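FERM, RhoGEF and pleckstrin domain protein 2 (Danio rerio, PDB 6D21) probably acts as a guanine nucleotide exchange factor for RAC1 in semaphorin signalling and actin remodelling, the part described here being its FERM domain. Local coordinates at residues 44-58 against 68-82. Residues are numbered along the deposited sequence; the frame is centred on the assembly and turned at random.
Sequences YFGLEFQNLQMNWVW and QVRRPMNTLFRLSVK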
loop_
_atom_site.group_PDB
_atom_site.type_symbol
_atom_site.label_atom_id
_atom_site.label_comp_id
_atom_site.label_asym_id
_atom_site.label_seq_id
_atom_site.Cartn_x
_atom_site.Cartn_y
_atom_site.Cartn_z
ATOM N N TYR A 44 -8.063 1.730 -7.802
ATOM C CA TYR A 44 -7.269 1.844 -6.573
ATOM C C TYR A 44 -5.898 1.155 -6.661
ATOM O O TYR A 44 -5.057 1.333 -5.769
ATOM C CB TYR A 44 -8.024 1.248 -5.376
ATOM C CG TYR A 44 -9.383 1.860 -5.173
ATOM C CD1 TYR A 44 -9.511 3.080 -4.529
ATOM C CD2 TYR A 44 -10.535 1.236 -5.659
ATOM C CE1 TYR A 44 -10.767 3.671 -4.341
ATOM C CE2 TYR A 44 -11.803 1.827 -5.488
ATOM C CZ TYR A 44 -11.901 3.044 -4.831
ATOM O OH TYR A 44 -13.122 3.651 -4.640
ATOM N N PHE A 45 -5.687 0.371 -7.724
ATOM C CA PHE A 45 -4.531 -0.542 -7.793
ATOM C C PHE A 45 -3.521 -0.130 -8.873
ATOM O O PHE A 45 -3.857 0.548 -9.830
ATOM C CB PHE A 45 -5.007 -1.977 -8.058
ATOM C CG PHE A 45 -5.894 -2.535 -6.972
ATOM C CD1 PHE A 45 -7.262 -2.264 -6.958
ATOM C CD2 PHE A 45 -5.366 -3.325 -5.969
ATOM C CE1 PHE A 45 -8.080 -2.762 -5.938
ATOM C CE2 PHE A 45 -6.173 -3.834 -4.955
ATOM C CZ PHE A 45 -7.532 -3.547 -4.942
ATOM N N GLY A 46 -2.277 -0.554 -8.708
ATOM C CA GLY A 46 -1.277 -0.362 -9.735
ATOM C C GLY A 46 -0.304 -1.535 -9.690
ATOM O O GLY A 46 -0.513 -2.504 -8.953
ATOM N N LEU A 47 0.752 -1.439 -10.484
ATOM C CA LEU A 47 1.787 -2.455 -10.509
ATOM C C LEU A 47 3.113 -1.826 -10.084
ATOM O O LEU A 47 3.446 -0.732 -10.530
ATOM C CB LEU A 47 1.924 -3.061 -11.910
ATOM C CG LEU A 47 0.776 -3.921 -12.429
ATOM C CD1 LEU A 47 1.050 -4.337 -13.876
ATOM C CD2 LEU A 47 0.596 -5.154 -11.535
ATOM N N GLU A 48 3.859 -2.507 -9.224
ATOM C CA GLU A 48 5.241 -2.117 -8.996
ATOM C C GLU A 48 6.187 -3.227 -9.439
ATOM O O GLU A 48 5.785 -4.377 -9.560
ATOM C CB GLU A 48 5.494 -1.754 -7.523
ATOM C CG GLU A 48 4.498 -2.250 -6.537
ATOM C CD GLU A 48 4.744 -1.713 -5.135
ATOM O OE1 GLU A 48 5.424 -0.663 -5.001
ATOM O OE2 GLU A 48 4.309 -2.369 -4.176
ATOM N N PHE A 49 7.441 -2.871 -9.681
ATOM C CA PHE A 49 8.452 -3.842 -10.055
ATOM C C PHE A 49 9.700 -3.623 -9.216
ATOM O O PHE A 49 9.861 -2.569 -8.601
ATOM C CB PHE A 49 8.778 -3.742 -11.549
ATOM C CG PHE A 49 9.396 -2.431 -11.947
ATOM C CD1 PHE A 49 8.596 -1.356 -12.325
ATOM C CD2 PHE A 49 10.782 -2.272 -11.941
ATOM C CE1 PHE A 49 9.164 -0.139 -12.690
ATOM C CE2 PHE A 49 11.361 -1.067 -12.306
ATOM C CZ PHE A 49 10.547 0.004 -12.680
ATOM N N GLN A 50 10.572 -4.624 -9.185
ATOM C CA GLN A 50 11.807 -4.525 -8.414
ATOM C C GLN A 50 12.933 -4.066 -9.310
ATOM O O GLN A 50 13.222 -4.722 -10.308
ATOM C CB GLN A 50 12.165 -5.870 -7.772
ATOM C CG GLN A 50 11.934 -5.920 -6.294
ATOM C CD GLN A 50 12.432 -7.199 -5.648
ATOM O OE1 GLN A 50 12.529 -8.244 -6.288
ATOM N NE2 GLN A 50 12.731 -7.120 -4.361
ATOM N N ASN A 51 13.564 -2.942 -8.972
ATOM C CA ASN A 51 14.716 -2.485 -9.750
ATOM C C ASN A 51 15.954 -3.322 -9.393
ATOM O O ASN A 51 15.848 -4.281 -8.636
ATOM C CB ASN A 51 14.984 -0.981 -9.555
ATOM C CG ASN A 51 15.381 -0.604 -8.116
ATOM O OD1 ASN A 51 15.672 -1.459 -7.271
ATOM N ND2 ASN A 51 15.432 0.698 -7.857
ATOM N N LEU A 52 17.121 -2.987 -9.933
ATOM C CA LEU A 52 18.260 -3.878 -9.728
ATOM C C LEU A 52 18.858 -3.756 -8.319
ATOM O O LEU A 52 19.616 -4.643 -7.894
ATOM C CB LEU A 52 19.337 -3.661 -10.804
ATOM C CG LEU A 52 19.377 -4.838 -11.788
ATOM C CD1 LEU A 52 20.438 -4.664 -12.834
ATOM C CD2 LEU A 52 19.598 -6.145 -11.045
ATOM N N GLN A 53 18.497 -2.705 -7.584
ATOM C CA GLN A 53 18.825 -2.673 -6.169
ATOM C C GLN A 53 17.705 -3.280 -5.327
ATOM O O GLN A 53 17.711 -3.167 -4.106
ATOM C CB GLN A 53 19.153 -1.251 -5.707
ATOM C CG GLN A 53 20.389 -0.682 -6.369
ATOM C CD GLN A 53 20.733 0.725 -5.947
ATOM O OE1 GLN A 53 19.934 1.641 -6.100
ATOM N NE2 GLN A 53 21.929 0.899 -5.381
ATOM N N MET A 54 16.778 -3.962 -5.999
ATOM C CA MET A 54 15.717 -4.757 -5.367
ATOM C C MET A 54 14.771 -3.941 -4.505
ATOM O O MET A 54 14.089 -4.474 -3.635
ATOM C CB MET A 54 16.307 -5.890 -4.537
ATOM C CG MET A 54 16.943 -6.972 -5.396
ATOM S SD MET A 54 17.565 -8.360 -4.449
ATOM C CE MET A 54 17.946 -9.525 -5.766
ATOM N N ASN A 55 14.709 -2.647 -4.777
ATOM C CA ASN A 55 13.647 -1.811 -4.226
ATOM C C ASN A 55 12.444 -1.753 -5.174
ATOM O O ASN A 55 12.601 -1.823 -6.396
ATOM C CB ASN A 55 14.184 -0.405 -3.954
ATOM C CG ASN A 55 15.248 -0.398 -2.879
ATOM O OD1 ASN A 55 15.068 -0.999 -1.819
ATOM N ND2 ASN A 55 16.376 0.257 -3.156
ATOM N N TRP A 56 11.248 -1.635 -4.604
ATOM C CA TRP A 56 10.010 -1.612 -5.388
ATOM C C TRP A 56 9.674 -0.218 -5.918
ATOM O O TRP A 56 9.651 0.749 -5.167
ATOM C CB TRP A 56 8.851 -2.143 -4.545
ATOM C CG TRP A 56 8.986 -3.604 -4.253
ATOM C CD1 TRP A 56 9.485 -4.176 -3.111
ATOM C CD2 TRP A 56 8.626 -4.683 -5.119
ATOM N NE1 TRP A 56 9.445 -5.546 -3.212
ATOM C CE2 TRP A 56 8.930 -5.884 -4.437
ATOM C CE3 TRP A 56 8.065 -4.752 -6.404
ATOM C CZ2 TRP A 56 8.700 -7.138 -4.998
ATOM C CZ3 TRP A 56 7.853 -6.006 -6.970
ATOM C CH2 TRP A 56 8.170 -7.183 -6.262
ATOM N N VAL A 57 9.444 -0.136 -7.224
ATOM C CA VAL A 57 9.165 1.120 -7.926
ATOM C C VAL A 57 7.809 0.984 -8.613
ATOM O O VAL A 57 7.468 -0.117 -9.008
ATOM C CB VAL A 57 10.267 1.434 -8.963
ATOM C CG1 VAL A 57 9.918 2.648 -9.793
ATOM C CG2 VAL A 57 11.607 1.637 -8.260
ATOM N N TRP A 58 7.035 2.067 -8.750
ATOM C CA TRP A 58 5.764 1.987 -9.465
ATOM C C TRP A 58 5.965 1.946 -10.964
ATOM O O TRP A 58 6.792 2.674 -11.511
ATOM C CB TRP A 58 4.847 3.171 -9.114
ATOM C CG TRP A 58 4.292 3.083 -7.738
ATOM C CD1 TRP A 58 4.714 3.787 -6.638
ATOM C CD2 TRP A 58 3.223 2.236 -7.284
ATOM N NE1 TRP A 58 3.973 3.434 -5.537
ATOM C CE2 TRP A 58 3.058 2.478 -5.899
ATOM C CE3 TRP A 58 2.410 1.279 -7.905
ATOM C CZ2 TRP A 58 2.097 1.817 -5.132
ATOM C CZ3 TRP A 58 1.456 0.617 -7.140
ATOM C CH2 TRP A 58 1.307 0.891 -5.767
ATOM N N GLN A 68 11.449 1.318 -18.811
ATOM C CA GLN A 68 11.412 1.473 -17.355
ATOM C C GLN A 68 12.200 0.386 -16.634
ATOM O O GLN A 68 12.669 0.585 -15.510
ATOM C CB GLN A 68 9.968 1.468 -16.851
ATOM C CG GLN A 68 9.052 2.474 -17.533
ATOM C CD GLN A 68 7.652 2.456 -16.949
ATOM O OE1 GLN A 68 7.468 2.624 -15.746
ATOM N NE2 GLN A 68 6.658 2.242 -17.802
ATOM N N VAL A 69 12.330 -0.768 -17.289
ATOM C CA VAL A 69 12.945 -1.947 -16.690
ATOM C C VAL A 69 13.973 -2.574 -17.624
ATOM O O VAL A 69 13.736 -2.680 -18.823
ATOM C CB VAL A 69 11.884 -3.001 -16.333
ATOM C CG1 VAL A 69 12.486 -4.050 -15.437
ATOM C CG2 VAL A 69 10.678 -2.352 -15.654
ATOM N N ARG A 70 15.104 -3.009 -17.079
ATOM C CA ARG A 70 16.205 -3.507 -17.902
ATOM C C ARG A 70 15.950 -4.871 -18.553
ATOM O O ARG A 70 16.072 -5.024 -19.770
ATOM C CB ARG A 70 17.484 -3.587 -17.067
ATOM C CG ARG A 70 18.593 -4.382 -17.735
ATOM C CD ARG A 70 19.855 -4.379 -16.898
ATOM N NE ARG A 70 20.365 -3.026 -16.730
ATOM C CZ ARG A 70 21.417 -2.713 -15.987
ATOM N NH1 ARG A 70 22.076 -3.660 -15.341
ATOM N NH2 ARG A 70 21.811 -1.452 -15.896
ATOM N N ARG A 71 15.647 -5.865 -17.727
ATOM C CA ARG A 71 15.315 -7.207 -18.191
ATOM C C ARG A 71 13.866 -7.506 -17.840
ATOM O O ARG A 71 13.607 -8.111 -16.807
ATOM C CB ARG A 71 16.224 -8.267 -17.548
ATOM C CG ARG A 71 17.698 -8.139 -17.853
ATOM C CD ARG A 71 17.967 -8.365 -19.317
ATOM N NE ARG A 71 19.286 -8.938 -19.528
ATOM C CZ ARG A 71 19.994 -8.764 -20.636
ATOM N NH1 ARG A 71 19.500 -8.018 -21.615
ATOM N NH2 ARG A 71 21.194 -9.322 -20.757
ATOM N N PRO A 72 12.920 -7.074 -18.690
ATOM C CA PRO A 72 11.496 -7.217 -18.346
ATOM C C PRO A 72 11.105 -8.677 -18.121
ATOM O O PRO A 72 10.265 -8.943 -17.274
ATOM C CB PRO A 72 10.775 -6.625 -19.562
ATOM C CG PRO A 72 11.782 -5.713 -20.199
ATOM C CD PRO A 72 13.113 -6.384 -19.978
ATOM N N MET A 73 11.755 -9.590 -18.840
ATOM C CA MET A 73 11.499 -11.023 -18.733
ATOM C C MET A 73 11.980 -11.613 -17.409
ATOM O O MET A 73 11.435 -12.606 -16.943
ATOM C CB MET A 73 12.172 -11.770 -19.890
ATOM C CG MET A 73 12.089 -11.059 -21.235
ATOM S SD MET A 73 10.493 -11.212 -22.061
ATOM C CE MET A 73 10.628 -12.821 -22.839
ATOM N N ASN A 74 13.012 -11.016 -16.817
ATOM C CA ASN A 74 13.528 -11.487 -15.531
ATOM C C ASN A 74 13.085 -10.657 -14.319
ATOM O O ASN A 74 13.480 -10.933 -13.188
ATOM C CB ASN A 74 15.051 -11.533 -15.571
ATOM C CG ASN A 74 15.565 -12.533 -16.580
ATOM O OD1 ASN A 74 14.880 -13.505 -16.896
ATOM N ND2 ASN A 74 16.770 -12.303 -17.094
ATOM N N THR A 75 12.246 -9.662 -14.549
ATOM C CA THR A 75 11.839 -8.756 -13.477
ATOM C C THR A 75 10.508 -9.159 -12.846
ATOM O O THR A 75 9.552 -9.508 -13.534
ATOM C CB THR A 75 11.741 -7.316 -14.006
ATOM O OG1 THR A 75 12.988 -6.962 -14.616
ATOM C CG2 THR A 75 11.428 -6.340 -12.880
ATOM N N LEU A 76 10.451 -9.106 -11.523
ATOM C CA LEU A 76 9.221 -9.393 -10.815
ATOM C C LEU A 76 8.372 -8.133 -10.717
ATOM O O LEU A 76 8.857 -7.080 -10.278
ATOM C CB LEU A 76 9.503 -9.947 -9.417
ATOM C CG LEU A 76 8.250 -10.348 -8.628
ATOM C CD1 LEU A 76 7.422 -11.374 -9.400
ATOM C CD2 LEU A 76 8.634 -10.874 -7.255
ATOM N N PHE A 77 7.125 -8.251 -11.170
ATOM C CA PHE A 77 6.095 -7.222 -10.955
ATOM C C PHE A 77 5.107 -7.747 -9.953
ATOM O O PHE A 77 4.930 -8.967 -9.834
ATOM C CB PHE A 77 5.339 -6.871 -12.243
ATOM C CG PHE A 77 6.196 -6.278 -13.318
ATOM C CD1 PHE A 77 7.112 -7.062 -14.010
ATOM C CD2 PHE A 77 6.065 -4.946 -13.661
ATOM C CE1 PHE A 77 7.903 -6.524 -15.009
ATOM C CE2 PHE A 77 6.842 -4.405 -14.663
ATOM C CZ PHE A 77 7.764 -5.194 -15.338
ATOM N N ARG A 78 4.433 -6.843 -9.246
ATOM C CA ARG A 78 3.393 -7.280 -8.339
ATOM C C ARG A 78 2.234 -6.274 -8.301
ATOM O O ARG A 78 2.421 -5.059 -8.456
ATOM C CB ARG A 78 3.930 -7.495 -6.925
ATOM C CG ARG A 78 4.232 -6.214 -6.179
ATOM C CD ARG A 78 4.818 -6.514 -4.776
ATOM N NE ARG A 78 5.086 -5.263 -4.076
ATOM C CZ ARG A 78 5.661 -5.179 -2.886
ATOM N NH1 ARG A 78 5.853 -3.990 -2.336
ATOM N NH2 ARG A 78 6.021 -6.279 -2.246
ATOM N N LEU A 79 1.040 -6.813 -8.120
ATOM C CA LEU A 79 -0.151 -5.989 -7.910
ATOM C C LEU A 79 -0.092 -5.346 -6.519
ATOM O O LEU A 79 0.247 -6.023 -5.547
ATOM C CB LEU A 79 -1.406 -6.849 -8.050
ATOM C CG LEU A 79 -2.743 -6.111 -7.933
ATOM C CD1 LEU A 79 -2.906 -5.118 -9.101
ATOM C CD2 LEU A 79 -3.824 -7.146 -7.923
ATOM N N SER A 80 -0.409 -4.050 -6.422
ATOM C CA SER A 80 -0.400 -3.348 -5.143
ATOM C C SER A 80 -1.514 -2.302 -5.104
ATOM O O SER A 80 -1.860 -1.727 -6.150
ATOM C CB SER A 80 0.951 -2.654 -4.891
ATOM O OG SER A 80 2.002 -3.597 -4.779
ATOM N N VAL A 81 -2.040 -2.021 -3.910
ATOM C CA VAL A 81 -2.933 -0.864 -3.749
ATOM C C VAL A 81 -2.108 0.415 -3.910
ATOM O O VAL A 81 -1.069 0.564 -3.277
ATOM C CB VAL A 81 -3.634 -0.844 -2.383
ATOM C CG1 VAL A 81 -4.411 0.472 -2.199
ATOM C CG2 VAL A 81 -4.554 -2.077 -2.229
ATOM N N LYS A 82 -2.537 1.298 -4.796
ATOM C CA LYS A 82 -1.882 2.598 -4.981
ATOM C C LYS A 82 -2.592 3.684 -4.159
ATOM O O LYS A 82 -1.956 4.561 -3.579
ATOM C CB LYS A 82 -1.891 2.991 -6.466
ATOM C CG LYS A 82 -0.667 3.759 -6.949
ATOM C CD LYS A 82 -0.715 5.229 -6.609
ATOM C CE LYS A 82 0.469 5.968 -7.237
ATOM N NZ LYS A 82 1.773 5.540 -6.654
#
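Arg78 lies flat on the indole of Trp56, its guanidinium plane only 3° from the ring plane and its CZ 3.6 Å from the centroid of the five-membered ring of Trp56, a cation-pi stack. CD of the same arginine sits over the six-membered ring, while CG of Gln50 covers the opposite face. Arg78 CG stands between its backbone N and carbonyl carbon (chi1 74°) and the chain then runs straight out, which carries the guanidinium across the face of the indole, its edge toward the Glu48 carboxylate. There OE2 of Glu48 takes both NE and NH1 of Arg78, the latter at 2.9 Å, from above the carboxylate plane. Ser80 OG, 2.7 Å from OE2 of Glu48, donates a third bond on the anti side; it is also tied to Arg106 of helix 94-110. Next along this face, Lys82 doubles back over Trp58: its NZ hangs 3.3 Å from the centroid of the five-membered ring of Trp58 and its CG rests over the six-membered ring (CH-pi). Gly46 has no side chain, and the edge of the Trp58 indole lies against the backbone at Gly46 and Leu47.

The other face is greasy. CG2 of Val69 sits over the centre of the Phe49 ring, a CH-pi contact 3.6 Å from its centroid, and CB of Phe49 rests on the Phe77 ring, the two rings being oblique at 47°. On helix 26-36, Leu47 meets Leu29 and Leu30, and Leu79 meets Phe34.

Between these two faces, strands 45-50 and 76-81 pair antiparallel, Gly46 with Ser80 and Glu48 with Arg78, each pair exchanging two backbone hydrogen bonds. Strand 76-81 also runs parallel to strand 3-9, giving the 2-1-5-3-4 mixed sheet packed on a helix of the ubiquitin-like FERM N-terminal lobe.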